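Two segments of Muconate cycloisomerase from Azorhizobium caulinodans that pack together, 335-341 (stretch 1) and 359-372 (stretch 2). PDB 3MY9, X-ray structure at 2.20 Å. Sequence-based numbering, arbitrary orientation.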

ATOM      1  N   THR A 335     -17.446 -41.380 -28.442  1.00 95.73           N
ATOM      2  CA  THR A 335     -17.491 -42.356 -29.541  1.00 97.27           C
ATOM      3  C   THR A 335     -18.626 -42.128 -30.547  1.00 97.04           C
ATOM      4  O   THR A 335     -18.421 -42.270 -31.751  1.00 97.81           O
ATOM      5  CB  THR A 335     -17.603 -43.809 -28.990  1.00100.26           C
ATOM      6  OG1 THR A 335     -16.492 -44.091 -28.127  1.00 99.65           O
ATOM      7  CG2 THR A 335     -17.615 -44.804 -30.114  1.00103.25           C
ATOM      8  N   GLU A 336     -19.821 -41.817 -30.054  1.00 95.67           N
ATOM      9  CA  GLU A 336     -20.944 -41.440 -30.925  1.00 95.32           C
ATOM     10  C   GLU A 336     -21.661 -40.218 -30.350  1.00 92.03           C
ATOM     11  O   GLU A 336     -21.834 -40.101 -29.133  1.00 91.41           O
ATOM     12  CB  GLU A 336     -21.926 -42.606 -31.115  1.00 98.64           C
ATOM     13  N   ASP A 337     -22.066 -39.314 -31.236  1.00 89.65           N
ATOM     14  CA  ASP A 337     -22.683 -38.051 -30.840  1.00 86.59           C
ATOM     15  C   ASP A 337     -23.991 -37.874 -31.613  1.00 86.60           C
ATOM     16  O   ASP A 337     -24.266 -38.621 -32.548  1.00 87.99           O
ATOM     17  CB  ASP A 337     -21.711 -36.894 -31.120  1.00 83.82           C
ATOM     18  CG  ASP A 337     -21.960 -35.670 -30.240  1.00 81.97           C
ATOM     19  OD1 ASP A 337     -21.255 -34.656 -30.425  1.00 79.86           O
ATOM     20  OD2 ASP A 337     -22.854 -35.706 -29.365  1.00 83.53           O
ATOM     21  N   VAL A 338     -24.792 -36.891 -31.206  1.00 83.97           N
ATOM     22  CA  VAL A 338     -26.113 -36.649 -31.818  1.00 84.23           C
ATOM     23  C   VAL A 338     -26.070 -35.693 -33.024  1.00 82.07           C
ATOM     24  O   VAL A 338     -27.100 -35.438 -33.635  1.00 82.22           O
ATOM     25  CB  VAL A 338     -27.125 -36.102 -30.773  1.00 84.02           C
ATOM     26  CG1 VAL A 338     -27.481 -37.183 -29.764  1.00 86.06           C
ATOM     27  CG2 VAL A 338     -26.558 -34.851 -30.064  1.00 80.01           C
ATOM     28  N   LEU A 339     -24.889 -35.158 -33.355  1.00 79.21           N
ATOM     29  CA  LEU A 339     -24.734 -34.311 -34.535  1.00 77.72           C
ATOM     30  C   LEU A 339     -24.757 -35.157 -35.810  1.00 79.98           C
ATOM     31  O   LEU A 339     -24.196 -36.254 -35.847  1.00 80.89           O
ATOM     32  CB  LEU A 339     -23.428 -33.512 -34.482  1.00 75.20           C
ATOM     33  CG  LEU A 339     -23.171 -32.516 -33.331  1.00 72.61           C
ATOM     34  CD1 LEU A 339     -21.991 -31.618 -33.655  1.00 68.72           C
ATOM     35  CD2 LEU A 339     -24.380 -31.671 -33.047  1.00 71.61           C
ATOM     36  N   GLU A 340     -25.424 -34.644 -36.843  1.00 80.27           N
ATOM     37  CA  GLU A 340     -25.378 -35.237 -38.178  1.00 82.33           C
ATOM     38  C   GLU A 340     -23.924 -35.273 -38.662  1.00 81.44           C
ATOM     39  O   GLU A 340     -23.492 -36.272 -39.252  1.00 82.60           O
ATOM     40  CB  GLU A 340     -26.280 -34.445 -39.145  1.00 82.61           C
ATOM     41  CG  GLU A 340     -26.432 -35.027 -40.544  1.00 86.45           C
ATOM     42  CD  GLU A 340     -27.532 -36.089 -40.674  1.00 90.00           C
ATOM     43  OE1 GLU A 340     -28.696 -35.823 -40.294  1.00 89.75           O
ATOM     44  OE2 GLU A 340     -27.229 -37.186 -41.186  1.00 92.89           O
ATOM     45  N   GLU A 341     -23.179 -34.187 -38.399  1.00 78.74           N
ATOM     46  CA  GLU A 341     -21.732 -34.128 -38.675  1.00 78.25           C
ATOM     47  C   GLU A 341     -20.932 -33.557 -37.512  1.00 75.34           C
ATOM     48  O   GLU A 341     -21.315 -32.560 -36.912  1.00 72.65           O
ATOM     49  CB  GLU A 341     -21.436 -33.298 -39.921  1.00 78.36           C
ATOM     50  CG  GLU A 341     -21.835 -34.003 -41.196  1.00 83.72           C
ATOM     51  CD  GLU A 341     -21.366 -33.293 -42.452  1.00 86.77           C
ATOM     52  OE1 GLU A 341     -21.062 -34.019 -43.443  1.00 90.63           O
ATOM     53  OE2 GLU A 341     -21.314 -32.031 -42.443  1.00 85.02           O
ATOM     54  N   GLY A 359     -23.996 -23.775 -36.373  1.00 59.38           N
ATOM     55  CA  GLY A 359     -23.407 -24.453 -37.523  1.00 61.57           C
ATOM     56  C   GLY A 359     -23.401 -25.977 -37.416  1.00 63.98           C
ATOM     57  O   GLY A 359     -22.514 -26.615 -37.950  1.00 64.46           O
ATOM     58  N   ILE A 360     -24.395 -26.542 -36.728  1.00 66.27           N
ATOM     59  CA  ILE A 360     -24.535 -27.995 -36.516  1.00 68.74           C
ATOM     60  C   ILE A 360     -25.991 -28.372 -36.783  1.00 71.86           C
ATOM     61  O   ILE A 360     -26.867 -27.509 -36.751  1.00 71.53           O
ATOM     62  CB  ILE A 360     -24.165 -28.401 -35.053  1.00 68.41           C
ATOM     63  CG1 ILE A 360     -25.203 -27.883 -34.045  1.00 68.23           C
ATOM     64  CG2 ILE A 360     -22.804 -27.860 -34.666  1.00 65.60           C
ATOM     65  CD1 ILE A 360     -24.863 -28.196 -32.610  1.00 67.11           C
ATOM     66  N   SER A 361     -26.255 -29.647 -37.059  1.00 75.08           N
ATOM     67  CA  SER A 361     -27.626 -30.117 -37.227  1.00 78.10           C
ATOM     68  C   SER A 361     -27.907 -31.354 -36.385  1.00 80.03           C
ATOM     69  O   SER A 361     -27.032 -32.197 -36.200  1.00 79.92           O
ATOM     70  CB  SER A 361     -27.916 -30.402 -38.699  1.00 79.93           C
ATOM     71  OG  SER A 361     -26.753 -30.891 -39.342  1.00 82.31           O
ATOM     72  N   ILE A 362     -29.140 -31.443 -35.889  1.00 82.05           N
ATOM     73  CA  ILE A 362     -29.597 -32.563 -35.075  1.00 84.60           C
ATOM     74  C   ILE A 362     -31.004 -32.977 -35.470  1.00 87.67           C
ATOM     75  O   ILE A 362     -31.945 -32.205 -35.292  1.00 87.43           O
ATOM     76  CB  ILE A 362     -29.652 -32.202 -33.591  1.00 83.51           C
ATOM     77  CG1 ILE A 362     -28.252 -31.877 -33.068  1.00 81.34           C
ATOM     78  CG2 ILE A 362     -30.306 -33.350 -32.804  1.00 85.73           C
ATOM     79  CD1 ILE A 362     -28.226 -31.456 -31.635  1.00 80.32           C
ATOM     80  N   SER A 363     -31.139 -34.196 -35.995  1.00 91.24           N
ATOM     81  CA  SER A 363     -32.446 -34.766 -36.363  1.00 94.62           C
ATOM     82  C   SER A 363     -32.976 -35.685 -35.258  1.00 97.05           C
ATOM     83  O   SER A 363     -32.242 -36.030 -34.319  1.00 96.36           O
ATOM     84  CB  SER A 363     -32.336 -35.548 -37.681  1.00 96.66           C
ATOM     85  OG  SER A 363     -31.414 -36.628 -37.586  1.00 97.67           O
ATOM     86  N   GLU A 364     -34.248 -36.079 -35.364  1.00100.00           N
ATOM     87  CA  GLU A 364     -34.824 -37.042 -34.420  1.00102.93           C
ATOM     88  C   GLU A 364     -34.022 -38.344 -34.434  1.00104.69           C
ATOM     89  O   GLU A 364     -33.695 -38.888 -33.380  1.00105.05           O
ATOM     90  CB  GLU A 364     -36.303 -37.332 -34.730  1.00105.82           C
ATOM     91  CG  GLU A 364     -37.271 -36.228 -34.280  1.00105.97           C
ATOM     92  CD  GLU A 364     -37.318 -36.049 -32.763  1.00106.10           C
ATOM     93  OE1 GLU A 364     -37.877 -36.928 -32.066  1.00108.78           O
ATOM     94  OE2 GLU A 364     -36.802 -35.020 -32.274  1.00103.81           O
ATOM     95  N   ALA A 365     -33.692 -38.823 -35.631  1.00106.10           N
ATOM     96  CA  ALA A 365     -32.938 -40.064 -35.786  1.00108.15           C
ATOM     97  C   ALA A 365     -31.545 -39.956 -35.188  1.00106.26           C
ATOM     98  O   ALA A 365     -31.132 -40.830 -34.424  1.00107.28           O
ATOM     99  CB  ALA A 365     -32.850 -40.454 -37.253  1.00109.94           C
ATOM    100  N   SER A 366     -30.827 -38.881 -35.521  1.00103.68           N
ATOM    101  CA  SER A 366     -29.463 -38.697 -35.017  1.00101.65           C
ATOM    102  C   SER A 366     -29.458 -38.695 -33.490  1.00101.30           C
ATOM    103  O   SER A 366     -28.576 -39.292 -32.874  1.00101.03           O
ATOM    104  CB  SER A 366     -28.823 -37.407 -35.560  1.00 98.81           C
ATOM    105  OG  SER A 366     -29.239 -36.265 -34.831  1.00 95.70           O
ATOM    106  N   LEU A 367     -30.461 -38.045 -32.896  1.00101.36           N
ATOM    107  CA  LEU A 367     -30.588 -37.964 -31.441  1.00101.20           C
ATOM    108  C   LEU A 367     -30.983 -39.295 -30.797  1.00104.68           C
ATOM    109  O   LEU A 367     -30.279 -39.792 -29.917  1.00104.65           O
ATOM    110  CB  LEU A 367     -31.608 -36.890 -31.050  1.00100.29           C
ATOM    111  CG  LEU A 367     -31.927 -36.764 -29.556  1.00100.29           C
ATOM    112  CD1 LEU A 367     -30.665 -36.807 -28.697  1.00 97.60           C
ATOM    113  CD2 LEU A 367     -32.711 -35.492 -29.287  1.00 99.32           C
ATOM    114  N   ARG A 368     -32.101 -39.871 -31.234  1.00107.85           N
ATOM    115  CA  ARG A 368     -32.642 -41.084 -30.595  1.00111.67           C
ATOM    116  C   ARG A 368     -31.947 -42.380 -31.034  1.00114.12           C
ATOM    117  O   ARG A 368     -32.314 -43.463 -30.570  1.00117.18           O
ATOM    118  CB  ARG A 368     -34.155 -41.200 -30.842  1.00114.16           C
ATOM    119  CG  ARG A 368     -34.974 -40.069 -30.226  1.00112.68           C
ATOM    120  CD  ARG A 368     -36.475 -40.340 -30.332  1.00115.97           C
ATOM    121  NE  ARG A 368     -37.259 -39.138 -30.039  1.00114.56           N
ATOM    122  CZ  ARG A 368     -37.761 -38.808 -28.849  1.00114.72           C
ATOM    123  NH1 ARG A 368     -37.593 -39.593 -27.785  1.00115.91           N
ATOM    124  NH2 ARG A 368     -38.444 -37.674 -28.723  1.00113.55           N
ATOM    125  N   GLY A 369     -30.962 -42.264 -31.925  1.00113.23           N
ATOM    126  CA  GLY A 369     -30.221 -43.418 -32.432  1.00115.58           C
ATOM    127  C   GLY A 369     -28.742 -43.422 -32.095  1.00114.12           C
ATOM    128  O   GLY A 369     -28.049 -44.397 -32.392  1.00115.75           O
ATOM    129  N   ASN A 370     -28.249 -42.335 -31.495  1.00111.33           N
ATOM    130  CA  ASN A 370     -26.851 -42.254 -31.047  1.00109.78           C
ATOM    131  C   ASN A 370     -26.685 -41.968 -29.553  1.00108.98           C
ATOM    132  O   ASN A 370     -25.578 -42.035 -29.043  1.00107.33           O
ATOM    133  CB  ASN A 370     -26.079 -41.235 -31.888  1.00106.80           C
ATOM    134  CG  ASN A 370     -26.020 -41.623 -33.361  1.00108.44           C
ATOM    135  OD1 ASN A 370     -25.849 -42.797 -33.699  1.00112.18           O
ATOM    136  ND2 ASN A 370     -26.168 -40.642 -34.243  1.00106.51           N
ATOM    137  N   ALA A 371     -27.784 -41.684 -28.857  1.00110.63           N
ATOM    138  CA  ALA A 371     -27.781 -41.557 -27.402  1.00111.12           C
ATOM    139  C   ALA A 371     -29.006 -42.251 -26.799  1.00115.42           C
ATOM    140  O   ALA A 371     -30.083 -42.248 -27.403  1.00116.94           O
ATOM    141  CB  ALA A 371     -27.769 -40.096 -27.017  1.00107.90           C
ATOM    142  N   LYS A 372     -28.838 -42.844 -25.615  1.00118.04           N
ATOM    143  CA  LYS A 372     -29.947 -43.505 -24.903  1.00122.39           C
ATOM    144  C   LYS A 372     -30.656 -42.517 -23.976  1.00122.54           C
ATOM    145  O   LYS A 372     -30.070 -42.015 -23.018  1.00120.77           O
ATOM    146  CB  LYS A 372     -29.457 -44.719 -24.099  1.00124.72           C
ATOM    147  CG  LYS A 372     -29.090 -45.940 -24.947  1.00126.86           C
ATOM    148  CD  LYS A 372     -28.990 -47.212 -24.103  1.00129.62           C
ATOM    149  CE  LYS A 372     -28.489 -48.394 -24.930  1.00131.80           C
ATOM    150  NZ  LYS A 372     -28.784 -49.711 -24.292  1.00135.29           N
TER

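Stretch 1 has no regular secondary structure; it runs past a loop, residues 359-363, and the short helix that begins at Glu364. The CA atoms come nearest at Val338 and Leu367, 4.7 Å apart, with Leu339 beside Ile362 and Glu340 beside Ser361. Together the two stretches bury 551 Å² of surface.

Two hydrogen bonds join them, and each satisfies a backbone group that has no repeating partner of its own in a sheet or helix. Glu340 N donates to Ser361 O at 3.0 Å, almost straight at 174°. The same carbonyl receives a CA-H...O contact, Leu339 CA lying 3.5 Å from Ser361 O. The second bond is short: Ser366 OG donates to Val338 O at 2.6 Å. Serine suits this buried place because its hydroxyl is small and can both donate and accept. While giving its proton to Val338 O, Ser366 OG also accepts a weak bond from Ser363 N at 3.0 Å. In return, Ser363 caps the helix, its OG accepting from Ser366 N at 3.1 Å, so the residue that grips stretch 1 is itself held at the helix start.

The apolar contacts center on Val338, whose branched side chain lets its two methyls meet different partners. CG1 of Val338 meets Leu367 CD1 at 3.4 Å and Ala371 CB at 4.0 Å, while its CG2 lies 4.1 Å from Ile362 CD1. The CA-to-CB bond of Leu339 points away from stretch 2, yet the longer side chain brings Leu339 CD2 within 3.5 Å of Ile360 CD1 and 3.9 Å of Ile362 CG1. Val338, Leu339, Leu367 and Ala371 are buried, so aliphatic side chains, which have no polar group to satisfy, suit these positions and gain from leaving water.

Polar residues border this apolar cluster. The CB of Asn370 packs 3.2 Å from Asp337 O, and Glu340 CB lies 3.6 Å from Ser361 OG. Glu340 as a whole is exposed, a setting that suits a charged residue.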